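Local coordinates for protein glucosidase (Croceicoccus marinus, PDB 5Z3K) that probably hydrolyses beta-glucosidic bonds as a family 39 glycoside hydrolase of a deep-sea bacterium, at residues D366-R371 against L431-G436; H438-Y443 against S462-Q467; I370-S375 against I478-V483. All blocks are in the same frame, centred on the assembly; numbering follows the deposited sequence.

Contact 1: D366-R371 against L431-G436; sequences DGDTIR and LPWGDG
W433 turns the six-membered part of its indole against the backbone of G367 and D368 and the side chain of I370. The carbonyl oxygen of G367 lies in the plane of the ring, at its rim, with W433 CE3 3.2 Å from G367 O. The next rim atom, W433 CZ3, comes within 3.6 Å of D368 O. Further round, I370 meets the indole obliquely, its CG1 3.9 Å from W433 CH2. The indole takes the crowded position, with CG between the backbone N and the carbonyl carbon (chi1 54°), and one of its faces is backed by L431 CB and P432 CD, both offset toward the rim. The loop 431-436 joins strands 423-429 and 438-446 at one end of the beta-sandwich that accompanies the family's TIM barrel, and it meets the entry to strand 369-376. L431 to G434 form a type I turn, in which G434 N donates to L431 O at 3.1 Å. P432 approaches I370 tip to tip, P432 CD lying 4.0 Å from I370 CD1, while L431 adds a looser apolar contact through its CD2, 4.3 Å from I370 CG1. The carbonyl of G367 is also near the proline ring, with P432 CG 3.6 Å from G367 O. Ahead of strand 369-376 the chain makes an Asx turn, in which D368 N donates to D366 OD1 at 2.9 Å, approaching from above the carboxylate plane. D368 directs its own carboxylate to R482, whose side chain also packs against W433.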
ATOM      1  N   ASP A 366     -15.679  -5.992  18.637  1.00 29.86           N
ATOM      2  CA  ASP A 366     -16.843  -6.467  19.381  1.00 27.88           C
ATOM      3  C   ASP A 366     -16.770  -7.951  19.727  1.00 28.16           C
ATOM      4  O   ASP A 366     -17.677  -8.454  20.400  1.00 28.47           O
ATOM      5  CB  ASP A 366     -18.136  -6.153  18.610  1.00 29.85           C
ATOM      6  CG  ASP A 366     -18.285  -6.949  17.312  1.00 29.46           C
ATOM      7  OD1 ASP A 366     -17.457  -7.831  17.014  1.00 26.21           O
ATOM      8  OD2 ASP A 366     -19.259  -6.689  16.580  1.00 32.21           O
ATOM      9  N   GLY A 367     -15.726  -8.656  19.289  1.00 22.38           N
ATOM     10  CA  GLY A 367     -15.525 -10.049  19.626  1.00 21.64           C
ATOM     11  C   GLY A 367     -16.413 -11.042  18.904  1.00 20.28           C
ATOM     12  O   GLY A 367     -16.292 -12.243  19.157  1.00 22.23           O
ATOM     13  N   ASP A 368     -17.279 -10.597  18.000  1.00 19.82           N
ATOM     14  CA  ASP A 368     -18.269 -11.481  17.385  1.00 22.26           C
ATOM     15  C   ASP A 368     -17.829 -12.058  16.042  1.00 20.38           C
ATOM     16  O   ASP A 368     -18.569 -12.856  15.456  1.00 19.04           O
ATOM     17  CB  ASP A 368     -19.593 -10.727  17.189  1.00 27.31           C
ATOM     18  CG  ASP A 368     -20.434 -10.678  18.454  1.00 31.70           C
ATOM     19  OD1 ASP A 368     -20.194 -11.507  19.364  1.00 29.37           O
ATOM     20  OD2 ASP A 368     -21.332  -9.810  18.531  1.00 34.22           O
ATOM     21  N   THR A 369     -16.662 -11.677  15.533  1.00 17.86           N
ATOM     22  CA  THR A 369     -16.216 -12.124  14.217  1.00 16.89           C
ATOM     23  C   THR A 369     -14.748 -12.517  14.298  1.00 15.38           C
ATOM     24  O   THR A 369     -13.915 -11.692  14.680  1.00 19.54           O
ATOM     25  CB  THR A 369     -16.409 -11.025  13.162  1.00 20.09           C
ATOM     26  OG1 THR A 369     -17.799 -10.675  13.063  1.00 16.88           O
ATOM     27  CG2 THR A 369     -15.901 -11.492  11.804  1.00 18.86           C
ATOM     28  N   ILE A 370     -14.436 -13.765  13.939  1.00 13.48           N
ATOM     29  CA  ILE A 370     -13.057 -14.241  13.775  1.00 13.98           C
ATOM     30  C   ILE A 370     -12.762 -14.348  12.283  1.00 17.88           C
ATOM     31  O   ILE A 370     -13.578 -14.895  11.531  1.00 15.79           O
ATOM     32  CB  ILE A 370     -12.861 -15.619  14.439  1.00 15.95           C
ATOM     33  CG1 ILE A 370     -13.548 -15.705  15.816  1.00 19.90           C
ATOM     34  CG2 ILE A 370     -11.384 -16.037  14.418  1.00 16.08           C
ATOM     35  CD1 ILE A 370     -12.981 -14.814  16.857  1.00 17.01           C
ATOM     36  N   ARG A 371     -11.588 -13.867  11.848  1.00 13.35           N
ATOM     37  CA  ARG A 371     -11.169 -13.982  10.449  1.00 13.38           C
ATOM     38  C   ARG A 371      -9.835 -14.708  10.360  1.00 13.32           C
ATOM     39  O   ARG A 371      -8.872 -14.319  11.027  1.00 13.39           O
ATOM     40  CB  ARG A 371     -11.051 -12.613   9.784  1.00 12.03           C
ATOM     41  CG  ARG A 371     -12.393 -11.937   9.617  1.00 11.18           C
ATOM     42  CD  ARG A 371     -12.329 -10.629   8.821  1.00 11.74           C
ATOM     43  NE  ARG A 371     -13.698 -10.155   8.653  1.00 18.07           N
ATOM     44  CZ  ARG A 371     -14.120  -8.922   8.909  1.00 16.10           C
ATOM     45  NH1 ARG A 371     -13.274  -7.983   9.327  1.00 14.70           N
ATOM     46  NH2 ARG A 371     -15.403  -8.632   8.728  1.00 16.43           N
ATOM     47  N   LEU A 431     -13.626 -20.327  21.060  1.00 19.56           N
ATOM     48  CA  LEU A 431     -14.403 -19.242  20.477  1.00 19.56           C
ATOM     49  C   LEU A 431     -14.888 -18.331  21.603  1.00 18.92           C
ATOM     50  O   LEU A 431     -15.374 -18.834  22.626  1.00 19.74           O
ATOM     51  CB  LEU A 431     -15.586 -19.768  19.665  1.00 15.81           C
ATOM     52  CG  LEU A 431     -15.217 -20.475  18.357  1.00 20.57           C
ATOM     53  CD1 LEU A 431     -16.444 -21.066  17.660  1.00 19.99           C
ATOM     54  CD2 LEU A 431     -14.482 -19.530  17.428  1.00 17.20           C
ATOM     55  N   PRO A 432     -14.711 -17.008  21.487  1.00 18.76           N
ATOM     56  CA  PRO A 432     -14.788 -16.153  22.683  1.00 20.82           C
ATOM     57  C   PRO A 432     -16.192 -15.953  23.207  1.00 24.80           C
ATOM     58  O   PRO A 432     -16.350 -15.596  24.382  1.00 24.40           O
ATOM     59  CB  PRO A 432     -14.174 -14.826  22.213  1.00 24.20           C
ATOM     60  CG  PRO A 432     -14.390 -14.807  20.728  1.00 20.12           C
ATOM     61  CD  PRO A 432     -14.334 -16.257  20.278  1.00 19.96           C
ATOM     62  N   TRP A 433     -17.213 -16.157  22.385  1.00 23.43           N
ATOM     63  CA  TRP A 433     -18.594 -16.049  22.831  1.00 24.32           C
ATOM     64  C   TRP A 433     -19.123 -17.360  23.401  1.00 27.92           C
ATOM     65  O   TRP A 433     -20.312 -17.444  23.731  1.00 28.46           O
ATOM     66  CB  TRP A 433     -19.478 -15.583  21.670  1.00 24.76           C
ATOM     67  CG  TRP A 433     -19.321 -16.446  20.473  1.00 21.95           C
ATOM     68  CD1 TRP A 433     -19.896 -17.660  20.261  1.00 23.49           C
ATOM     69  CD2 TRP A 433     -18.520 -16.172  19.315  1.00 20.51           C
ATOM     70  NE1 TRP A 433     -19.508 -18.164  19.040  1.00 26.30           N
ATOM     71  CE2 TRP A 433     -18.660 -17.268  18.441  1.00 21.39           C
ATOM     72  CE3 TRP A 433     -17.703 -15.108  18.935  1.00 20.06           C
ATOM     73  CZ2 TRP A 433     -18.004 -17.336  17.214  1.00 16.20           C
ATOM     74  CZ3 TRP A 433     -17.063 -15.168  17.710  1.00 15.13           C
ATOM     75  CH2 TRP A 433     -17.218 -16.270  16.865  1.00 15.87           C
ATOM     76  N   GLY A 434     -18.282 -18.378  23.511  1.00 27.72           N
ATOM     77  CA  GLY A 434     -18.659 -19.616  24.158  1.00 26.07           C
ATOM     78  C   GLY A 434     -19.043 -20.714  23.185  1.00 31.03           C
ATOM     79  O   GLY A 434     -18.661 -20.727  22.012  1.00 23.82           O
ATOM     80  N   ASP A 435     -19.828 -21.661  23.698  1.00 25.59           N
ATOM     81  CA  ASP A 435     -20.130 -22.885  22.971  1.00 24.71           C
ATOM     82  C   ASP A 435     -21.509 -22.856  22.317  1.00 24.20           C
ATOM     83  O   ASP A 435     -22.033 -23.912  21.946  1.00 26.23           O
ATOM     84  CB  ASP A 435     -19.993 -24.094  23.898  1.00 27.65           C
ATOM     85  CG  ASP A 435     -21.006 -24.099  25.028  1.00 30.16           C
ATOM     86  OD1 ASP A 435     -21.904 -23.227  25.059  1.00 27.54           O
ATOM     87  OD2 ASP A 435     -20.904 -24.992  25.895  1.00 32.04           O
ATOM     88  N   GLY A 436     -22.100 -21.673  22.166  1.00 25.19           N
ATOM     89  CA  GLY A 436     -23.399 -21.543  21.547  1.00 24.74           C
ATOM     90  C   GLY A 436     -23.342 -21.601  20.032  1.00 25.28           C
ATOM     91  O   GLY A 436     -22.331 -21.984  19.436  1.00 25.32           O
TER

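Contact 2: H438-Y443 against S462-Q467; sequences HRVVRY and SSVTVQ
V440 projects from strand 438-443 toward V464 and V466, and its two methyls divide these partners between them. At its root, CB stands behind the methyls and leaves the touching to them. CG1, anti to the backbone N (chi1 -174°), reaches V466: V440 CG1 is 3.8 Å from V466 CG2, and the two side chains pass each other, pointing opposite ways. CG2, anti to the carbonyl carbon, turns the other way and meets V464 tip to tip, with V440 CG2 3.9 Å from V464 CG2. The branched end of V440 thus spans two consecutive inward residues of strand 464-467. Two residues earlier on the strand, H438 makes a looser contact: its imidazole approaches S463 and V464 at an oblique angle, with H438 CE1 4.2 Å from S463 O and H438 NE2 4.4 Å from V464 CB. Neighbouring strands fill in the layer, V464 also touching I428 and I480, and V466 touching Y424. R442, farther along, sends its guanidinium to D455 and E476. The short strand segments run nearly parallel, with an angle of 15° and an axis separation of 9.9 Å, too far for backbone pairing, so the contact is made through side chains alone. Such face-to-face packing of aliphatic residues between two layers is characteristic of the core of a beta-sandwich, here the one next to the barrel of this family 39 enzyme.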
ATOM      1  N   HIS A 438     -22.876 -20.805  16.184  1.00 24.57           N
ATOM      2  CA  HIS A 438     -21.949 -19.996  15.405  1.00 22.03           C
ATOM      3  C   HIS A 438     -22.150 -20.282  13.927  1.00 20.60           C
ATOM      4  O   HIS A 438     -22.757 -21.286  13.547  1.00 21.42           O
ATOM      5  CB  HIS A 438     -20.490 -20.258  15.802  1.00 19.94           C
ATOM      6  CG  HIS A 438     -20.082 -21.697  15.721  1.00 20.60           C
ATOM      7  ND1 HIS A 438     -19.664 -22.411  16.824  1.00 20.99           N
ATOM      8  CD2 HIS A 438     -19.986 -22.542  14.668  1.00 21.22           C
ATOM      9  CE1 HIS A 438     -19.349 -23.642  16.456  1.00 22.11           C
ATOM     10  NE2 HIS A 438     -19.538 -23.749  15.153  1.00 24.92           N
ATOM     11  N   ARG A 439     -21.637 -19.377  13.091  1.00 18.55           N
ATOM     12  CA  ARG A 439     -21.658 -19.533  11.641  1.00 15.88           C
ATOM     13  C   ARG A 439     -20.232 -19.575  11.112  1.00 18.51           C
ATOM     14  O   ARG A 439     -19.387 -18.780  11.533  1.00 18.02           O
ATOM     15  CB  ARG A 439     -22.427 -18.387  10.959  1.00 21.63           C
ATOM     16  CG  ARG A 439     -22.759 -18.680   9.504  1.00 22.26           C
ATOM     17  CD  ARG A 439     -23.581 -17.583   8.823  1.00 31.78           C
ATOM     18  NE  ARG A 439     -23.838 -17.956   7.429  1.00 38.46           N
ATOM     19  CZ  ARG A 439     -24.090 -17.099   6.443  1.00 37.65           C
ATOM     20  NH1 ARG A 439     -24.130 -15.794   6.685  1.00 37.98           N
ATOM     21  NH2 ARG A 439     -24.300 -17.552   5.211  1.00 35.38           N
ATOM     22  N   VAL A 440     -19.972 -20.508  10.197  1.00 19.12           N
ATOM     23  CA  VAL A 440     -18.693 -20.635   9.501  1.00 19.03           C
ATOM     24  C   VAL A 440     -18.931 -20.335   8.026  1.00 21.63           C
ATOM     25  O   VAL A 440     -19.691 -21.050   7.359  1.00 18.62           O
ATOM     26  CB  VAL A 440     -18.092 -22.039   9.664  1.00 21.14           C
ATOM     27  CG1 VAL A 440     -16.700 -22.091   9.059  1.00 20.31           C
ATOM     28  CG2 VAL A 440     -18.100 -22.470  11.131  1.00 19.07           C
ATOM     29  N   VAL A 441     -18.278 -19.295   7.517  1.00 15.76           N
ATOM     30  CA  VAL A 441     -18.364 -18.922   6.110  1.00 18.49           C
ATOM     31  C   VAL A 441     -16.964 -18.953   5.509  1.00 19.68           C
ATOM     32  O   VAL A 441     -15.975 -18.631   6.177  1.00 18.61           O
ATOM     33  CB  VAL A 441     -19.005 -17.525   5.944  1.00 18.49           C
ATOM     34  CG1 VAL A 441     -19.080 -17.147   4.489  1.00 17.51           C
ATOM     35  CG2 VAL A 441     -20.390 -17.501   6.564  1.00 21.75           C
ATOM     36  N   ARG A 442     -16.876 -19.337   4.235  1.00 15.36           N
ATOM     37  CA  ARG A 442     -15.596 -19.429   3.542  1.00 18.04           C
ATOM     38  C   ARG A 442     -15.660 -18.665   2.224  1.00 17.50           C
ATOM     39  O   ARG A 442     -16.605 -18.851   1.451  1.00 16.99           O
ATOM     40  CB  ARG A 442     -15.237 -20.897   3.297  1.00 19.04           C
ATOM     41  CG  ARG A 442     -14.183 -21.146   2.233  1.00 25.91           C
ATOM     42  CD  ARG A 442     -13.815 -22.647   2.178  1.00 26.65           C
ATOM     43  NE  ARG A 442     -14.728 -23.444   1.358  1.00 26.42           N
ATOM     44  CZ  ARG A 442     -14.471 -23.853   0.115  1.00 31.65           C
ATOM     45  NH1 ARG A 442     -13.325 -23.531  -0.479  1.00 30.32           N
ATOM     46  NH2 ARG A 442     -15.363 -24.588  -0.538  1.00 32.58           N
ATOM     47  N   TYR A 443     -14.652 -17.812   1.976  1.00 13.41           N
ATOM     48  CA  TYR A 443     -14.490 -17.058   0.735  1.00 15.21           C
ATOM     49  C   TYR A 443     -13.185 -17.462   0.054  1.00 18.19           C
ATOM     50  O   TYR A 443     -12.180 -17.725   0.719  1.00 14.57           O
ATOM     51  CB  TYR A 443     -14.465 -15.533   0.977  1.00 15.23           C
ATOM     52  CG  TYR A 443     -15.598 -15.009   1.819  1.00 15.96           C
ATOM     53  CD1 TYR A 443     -15.550 -15.083   3.204  1.00 19.17           C
ATOM     54  CD2 TYR A 443     -16.709 -14.413   1.232  1.00 16.85           C
ATOM     55  CE1 TYR A 443     -16.587 -14.600   3.983  1.00 18.55           C
ATOM     56  CE2 TYR A 443     -17.748 -13.930   2.003  1.00 18.82           C
ATOM     57  CZ  TYR A 443     -17.678 -14.025   3.375  1.00 20.21           C
ATOM     58  OH  TYR A 443     -18.700 -13.549   4.147  1.00 26.46           O
ATOM     59  N   SER A 462     -17.552 -24.587  21.290  1.00 23.30           N
ATOM     60  CA  SER A 462     -16.538 -23.541  21.328  1.00 26.24           C
ATOM     61  C   SER A 462     -15.350 -23.841  20.423  1.00 24.30           C
ATOM     62  O   SER A 462     -14.450 -23.001  20.304  1.00 20.99           O
ATOM     63  CB  SER A 462     -16.062 -23.324  22.763  1.00 24.55           C
ATOM     64  OG  SER A 462     -15.503 -24.512  23.273  1.00 28.16           O
ATOM     65  N   SER A 463     -15.325 -25.006  19.780  1.00 20.69           N
ATOM     66  CA  SER A 463     -14.287 -25.349  18.827  1.00 20.28           C
ATOM     67  C   SER A 463     -14.920 -25.645  17.478  1.00 23.96           C
ATOM     68  O   SER A 463     -16.055 -26.122  17.397  1.00 21.70           O
ATOM     69  CB  SER A 463     -13.472 -26.566  19.276  1.00 24.34           C
ATOM     70  OG  SER A 463     -12.591 -26.229  20.330  1.00 30.50           O
ATOM     71  N   VAL A 464     -14.171 -25.362  16.420  1.00 18.72           N
ATOM     72  CA  VAL A 464     -14.605 -25.673  15.068  1.00 19.81           C
ATOM     73  C   VAL A 464     -13.390 -26.144  14.281  1.00 19.82           C
ATOM     74  O   VAL A 464     -12.282 -25.615  14.440  1.00 18.34           O
ATOM     75  CB  VAL A 464     -15.285 -24.457  14.397  1.00 22.64           C
ATOM     76  CG1 VAL A 464     -14.460 -23.214  14.615  1.00 25.31           C
ATOM     77  CG2 VAL A 464     -15.488 -24.707  12.910  1.00 24.19           C
ATOM     78  N   THR A 465     -13.594 -27.164  13.457  1.00 13.27           N
ATOM     79  CA  THR A 465     -12.579 -27.659  12.548  1.00 16.29           C
ATOM     80  C   THR A 465     -13.040 -27.395  11.128  1.00 21.51           C
ATOM     81  O   THR A 465     -14.184 -27.702  10.778  1.00 22.69           O
ATOM     82  CB  THR A 465     -12.316 -29.151  12.752  1.00 20.46           C
ATOM     83  OG1 THR A 465     -11.818 -29.360  14.071  1.00 18.18           O
ATOM     84  CG2 THR A 465     -11.281 -29.649  11.760  1.00 19.59           C
ATOM     85  N   VAL A 466     -12.154 -26.815  10.327  1.00 18.91           N
ATOM     86  CA  VAL A 466     -12.419 -26.487   8.936  1.00 17.10           C
ATOM     87  C   VAL A 466     -11.330 -27.133   8.099  1.00 17.14           C
ATOM     88  O   VAL A 466     -10.146 -27.001   8.420  1.00 18.76           O
ATOM     89  CB  VAL A 466     -12.428 -24.960   8.711  1.00 21.36           C
ATOM     90  CG1 VAL A 466     -12.432 -24.647   7.227  1.00 24.25           C
ATOM     91  CG2 VAL A 466     -13.618 -24.324   9.428  1.00 25.74           C
ATOM     92  N   GLN A 467     -11.713 -27.810   7.022  1.00 14.66           N
ATOM     93  CA  GLN A 467     -10.700 -28.356   6.129  1.00 17.47           C
ATOM     94  C   GLN A 467     -11.139 -28.152   4.692  1.00 20.15           C
ATOM     95  O   GLN A 467     -12.334 -28.169   4.386  1.00 19.47           O
ATOM     96  CB  GLN A 467     -10.428 -29.849   6.392  1.00 16.46           C
ATOM     97  CG  GLN A 467     -11.604 -30.766   6.069  1.00 17.83           C
ATOM     98  CD  GLN A 467     -11.218 -32.242   6.073  1.00 22.35           C
ATOM     99  OE1 GLN A 467     -10.065 -32.596   5.815  1.00 27.81           O
ATOM    100  NE2 GLN A 467     -12.181 -33.108   6.374  1.00 20.13           N
TER

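Contact 3: I370-S375 against I478-V483; sequences IRILIS and IEITRV
R371 and E479 pair their flat ends through an edge of the guanidinium, where E479 OE1 lies almost in its plane. R371 NE donates to E479 OE1 at 2.9 Å in a nearly straight salt bridge (174°); the donor stands above the carboxylate plane, and the two flat groups are turned 52° apart. A water at the same guanidinium edge closes a second path: it accepts from R371 NH2 at 3.1 Å and donates to E479 OE2 at 2.9 Å. Both carboxylate oxygens are therefore engaged, one directly and one through water, which should fix the rotation of the group. The two side chains run alongside each other in the same direction, the arginine extended from CG to NE. Beneath them R371 and E479 form a non-hydrogen-bonded antiparallel pair, flanked by two hydrogen-bonded ones. I370 N donates to I480 O at 2.8 Å, and I480 N returns a bond to I370 O. I372 N likewise bonds I478 O at 2.9 Å, and I478 N bonds I372 O at 2.8 Å. The four isoleucines share the other face of the sheet, where I372 and I480 cross with their CD1 atoms 4.0 Å apart. There I372, I478 and I480 pack on L426, Y424 and I428 of strand 423-429 in the sandwich core. On the R371 face, L373 lies on helix 329-341, and R371 NH1 bonds Q339 O. Strand 357-363 pairs with the other edge of strand 369-376, and strand 438-446 with that of 474-482.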
ATOM      1  N   ILE A 370     -14.436 -13.765  13.939  1.00 13.48           N
ATOM      2  CA  ILE A 370     -13.057 -14.241  13.775  1.00 13.98           C
ATOM      3  C   ILE A 370     -12.762 -14.348  12.283  1.00 17.88           C
ATOM      4  O   ILE A 370     -13.578 -14.895  11.531  1.00 15.79           O
ATOM      5  CB  ILE A 370     -12.861 -15.619  14.439  1.00 15.95           C
ATOM      6  CG1 ILE A 370     -13.548 -15.705  15.816  1.00 19.90           C
ATOM      7  CG2 ILE A 370     -11.384 -16.037  14.418  1.00 16.08           C
ATOM      8  CD1 ILE A 370     -12.981 -14.814  16.857  1.00 17.01           C
ATOM      9  N   ARG A 371     -11.588 -13.867  11.848  1.00 13.35           N
ATOM     10  CA  ARG A 371     -11.169 -13.982  10.449  1.00 13.38           C
ATOM     11  C   ARG A 371      -9.835 -14.708  10.360  1.00 13.32           C
ATOM     12  O   ARG A 371      -8.872 -14.319  11.027  1.00 13.39           O
ATOM     13  CB  ARG A 371     -11.051 -12.613   9.784  1.00 12.03           C
ATOM     14  CG  ARG A 371     -12.393 -11.937   9.617  1.00 11.18           C
ATOM     15  CD  ARG A 371     -12.329 -10.629   8.821  1.00 11.74           C
ATOM     16  NE  ARG A 371     -13.698 -10.155   8.653  1.00 18.07           N
ATOM     17  CZ  ARG A 371     -14.120  -8.922   8.909  1.00 16.10           C
ATOM     18  NH1 ARG A 371     -13.274  -7.983   9.327  1.00 14.70           N
ATOM     19  NH2 ARG A 371     -15.403  -8.632   8.728  1.00 16.43           N
ATOM     20  N   ILE A 372      -9.772 -15.741   9.520  1.00 10.55           N
ATOM     21  CA  ILE A 372      -8.547 -16.516   9.323  1.00 11.76           C
ATOM     22  C   ILE A 372      -8.228 -16.505   7.836  1.00 12.07           C
ATOM     23  O   ILE A 372      -8.991 -17.045   7.022  1.00 11.22           O
ATOM     24  CB  ILE A 372      -8.658 -17.956   9.849  1.00  9.35           C
ATOM     25  CG1 ILE A 372      -8.973 -17.977  11.352  1.00 11.76           C
ATOM     26  CG2 ILE A 372      -7.353 -18.696   9.564  1.00 11.89           C
ATOM     27  CD1 ILE A 372     -10.387 -18.508  11.680  1.00 18.92           C
ATOM     28  N   LEU A 373      -7.114 -15.877   7.484  1.00 12.32           N
ATOM     29  CA  LEU A 373      -6.701 -15.676   6.104  1.00 10.91           C
ATOM     30  C   LEU A 373      -5.559 -16.628   5.791  1.00 11.42           C
ATOM     31  O   LEU A 373      -4.611 -16.724   6.572  1.00 11.00           O
ATOM     32  CB  LEU A 373      -6.251 -14.229   5.898  1.00 10.93           C
ATOM     33  CG  LEU A 373      -5.750 -13.897   4.498  1.00 11.89           C
ATOM     34  CD1 LEU A 373      -6.943 -13.855   3.515  1.00 11.81           C
ATOM     35  CD2 LEU A 373      -5.036 -12.574   4.505  1.00 12.60           C
ATOM     36  N   ILE A 374      -5.653 -17.334   4.666  1.00 10.20           N
ATOM     37  CA  ILE A 374      -4.666 -18.324   4.260  1.00 11.99           C
ATOM     38  C   ILE A 374      -4.325 -18.105   2.797  1.00 11.56           C
ATOM     39  O   ILE A 374      -5.221 -18.094   1.946  1.00 13.59           O
ATOM     40  CB  ILE A 374      -5.185 -19.764   4.451  1.00 12.68           C
ATOM     41  CG1 ILE A 374      -5.650 -20.007   5.887  1.00 14.06           C
ATOM     42  CG2 ILE A 374      -4.118 -20.771   4.003  1.00 15.95           C
ATOM     43  CD1 ILE A 374      -6.517 -21.257   6.025  1.00 13.60           C
ATOM     44  N   SER A 375      -3.036 -17.972   2.492  1.00 13.71           N
ATOM     45  CA  SER A 375      -2.586 -17.937   1.104  1.00 14.46           C
ATOM     46  C   SER A 375      -1.609 -19.073   0.870  1.00 14.98           C
ATOM     47  O   SER A 375      -0.695 -19.285   1.675  1.00 13.05           O
ATOM     48  CB  SER A 375      -1.929 -16.607   0.735  1.00 13.53           C
ATOM     49  OG  SER A 375      -1.527 -16.608  -0.636  1.00 12.72           O
ATOM     50  N   ILE A 478     -11.585 -17.691   6.091  1.00 14.28           N
ATOM     51  CA  ILE A 478     -12.553 -18.389   6.918  1.00 11.11           C
ATOM     52  C   ILE A 478     -13.079 -17.383   7.916  1.00 14.40           C
ATOM     53  O   ILE A 478     -12.300 -16.775   8.658  1.00 13.06           O
ATOM     54  CB  ILE A 478     -11.927 -19.593   7.640  1.00 10.06           C
ATOM     55  CG1 ILE A 478     -11.272 -20.543   6.636  1.00 13.98           C
ATOM     56  CG2 ILE A 478     -12.973 -20.277   8.533  1.00 14.96           C
ATOM     57  CD1 ILE A 478     -12.198 -21.002   5.518  1.00 22.92           C
ATOM     58  N   GLU A 479     -14.394 -17.213   7.950  1.00  9.74           N
ATOM     59  CA  GLU A 479     -15.027 -16.255   8.840  1.00 16.11           C
ATOM     60  C   GLU A 479     -15.946 -17.010   9.788  1.00 17.74           C
ATOM     61  O   GLU A 479     -16.856 -17.712   9.337  1.00 19.69           O
ATOM     62  CB  GLU A 479     -15.815 -15.216   8.039  1.00 18.89           C
ATOM     63  CG  GLU A 479     -16.131 -13.979   8.824  1.00 19.96           C
ATOM     64  CD  GLU A 479     -16.495 -12.825   7.914  1.00 25.20           C
ATOM     65  OE1 GLU A 479     -15.585 -12.081   7.479  1.00 22.55           O
ATOM     66  OE2 GLU A 479     -17.698 -12.700   7.616  1.00 26.47           O
ATOM     67  N   ILE A 480     -15.711 -16.867  11.090  1.00 17.15           N
ATOM     68  CA  ILE A 480     -16.546 -17.487  12.120  1.00 18.28           C
ATOM     69  C   ILE A 480     -17.243 -16.388  12.908  1.00 17.59           C
ATOM     70  O   ILE A 480     -16.590 -15.461  13.399  1.00 16.10           O
ATOM     71  CB  ILE A 480     -15.720 -18.387  13.055  1.00 16.53           C
ATOM     72  CG1 ILE A 480     -14.902 -19.374  12.234  1.00 20.56           C
ATOM     73  CG2 ILE A 480     -16.634 -19.147  14.011  1.00 20.11           C
ATOM     74  CD1 ILE A 480     -13.833 -20.028  13.012  1.00 22.65           C
ATOM     75  N   THR A 481     -18.569 -16.477  13.020  1.00 15.47           N
ATOM     76  CA  THR A 481     -19.336 -15.436  13.687  1.00 15.05           C
ATOM     77  C   THR A 481     -20.268 -16.019  14.735  1.00 17.94           C
ATOM     78  O   THR A 481     -20.727 -17.160  14.625  1.00 18.49           O
ATOM     79  CB  THR A 481     -20.160 -14.626  12.696  1.00 17.85           C
ATOM     80  OG1 THR A 481     -20.962 -15.528  11.913  1.00 20.78           O
ATOM     81  CG2 THR A 481     -19.231 -13.845  11.788  1.00 16.87           C
ATOM     82  N   ARG A 482     -20.542 -15.215  15.757  1.00 17.99           N
ATOM     83  CA  ARG A 482     -21.567 -15.579  16.722  1.00 19.18           C
ATOM     84  C   ARG A 482     -22.935 -15.466  16.061  1.00 23.11           C
ATOM     85  O   ARG A 482     -23.207 -14.509  15.329  1.00 20.58           O
ATOM     86  CB  ARG A 482     -21.496 -14.676  17.954  1.00 20.51           C
ATOM     87  CG  ARG A 482     -22.508 -15.033  19.038  1.00 29.08           C
ATOM     88  CD  ARG A 482     -22.383 -14.118  20.237  1.00 27.76           C
ATOM     89  NE  ARG A 482     -22.552 -12.720  19.869  1.00 35.78           N
ATOM     90  CZ  ARG A 482     -23.731 -12.116  19.757  1.00 41.20           C
ATOM     91  NH1 ARG A 482     -24.850 -12.792  19.989  1.00 40.72           N
ATOM     92  NH2 ARG A 482     -23.788 -10.837  19.414  1.00 38.56           N
ATOM     93  N   VAL A 483     -23.786 -16.460  16.294  1.00 24.08           N
ATOM     94  CA  VAL A 483     -25.150 -16.437  15.776  1.00 29.11           C
ATOM     95  C   VAL A 483     -26.065 -15.922  16.878  1.00 32.33           C
ATOM     96  O   VAL A 483     -26.140 -16.513  17.963  1.00 31.37           O
ATOM     97  CB  VAL A 483     -25.591 -17.818  15.271  1.00 28.74           C
ATOM     98  CG1 VAL A 483     -27.104 -17.860  15.117  1.00 30.30           C
ATOM     99  CG2 VAL A 483     -24.928 -18.124  13.941  1.00 25.97           C
TER
HETATM  100  O   HOH W   1     -18.230  -9.955   8.406  1.00 28.63           O

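From the N-terminal side, the chain enters strand 369-376 by way of the turn at 366-368, and contacts 1 and 3 start from this same stretch, sharing I370 and R371. Contact 1 closes a loop of about 60 residues at the connection after strand 423-429. Contact 2 opens next, at 438-443, and closes a small loop at 462-467, so it follows contact 1 in series and nests inside the long loop of roughly 100 residues that contact 3 closes last. Contact 3 joins neighbouring strands of the sheet, contact 2 packs strands across the sandwich, and contact 1 ties an end loop to both, with L431 probably hydrogen-bonded to S462 and W433 packed against I480 and T481.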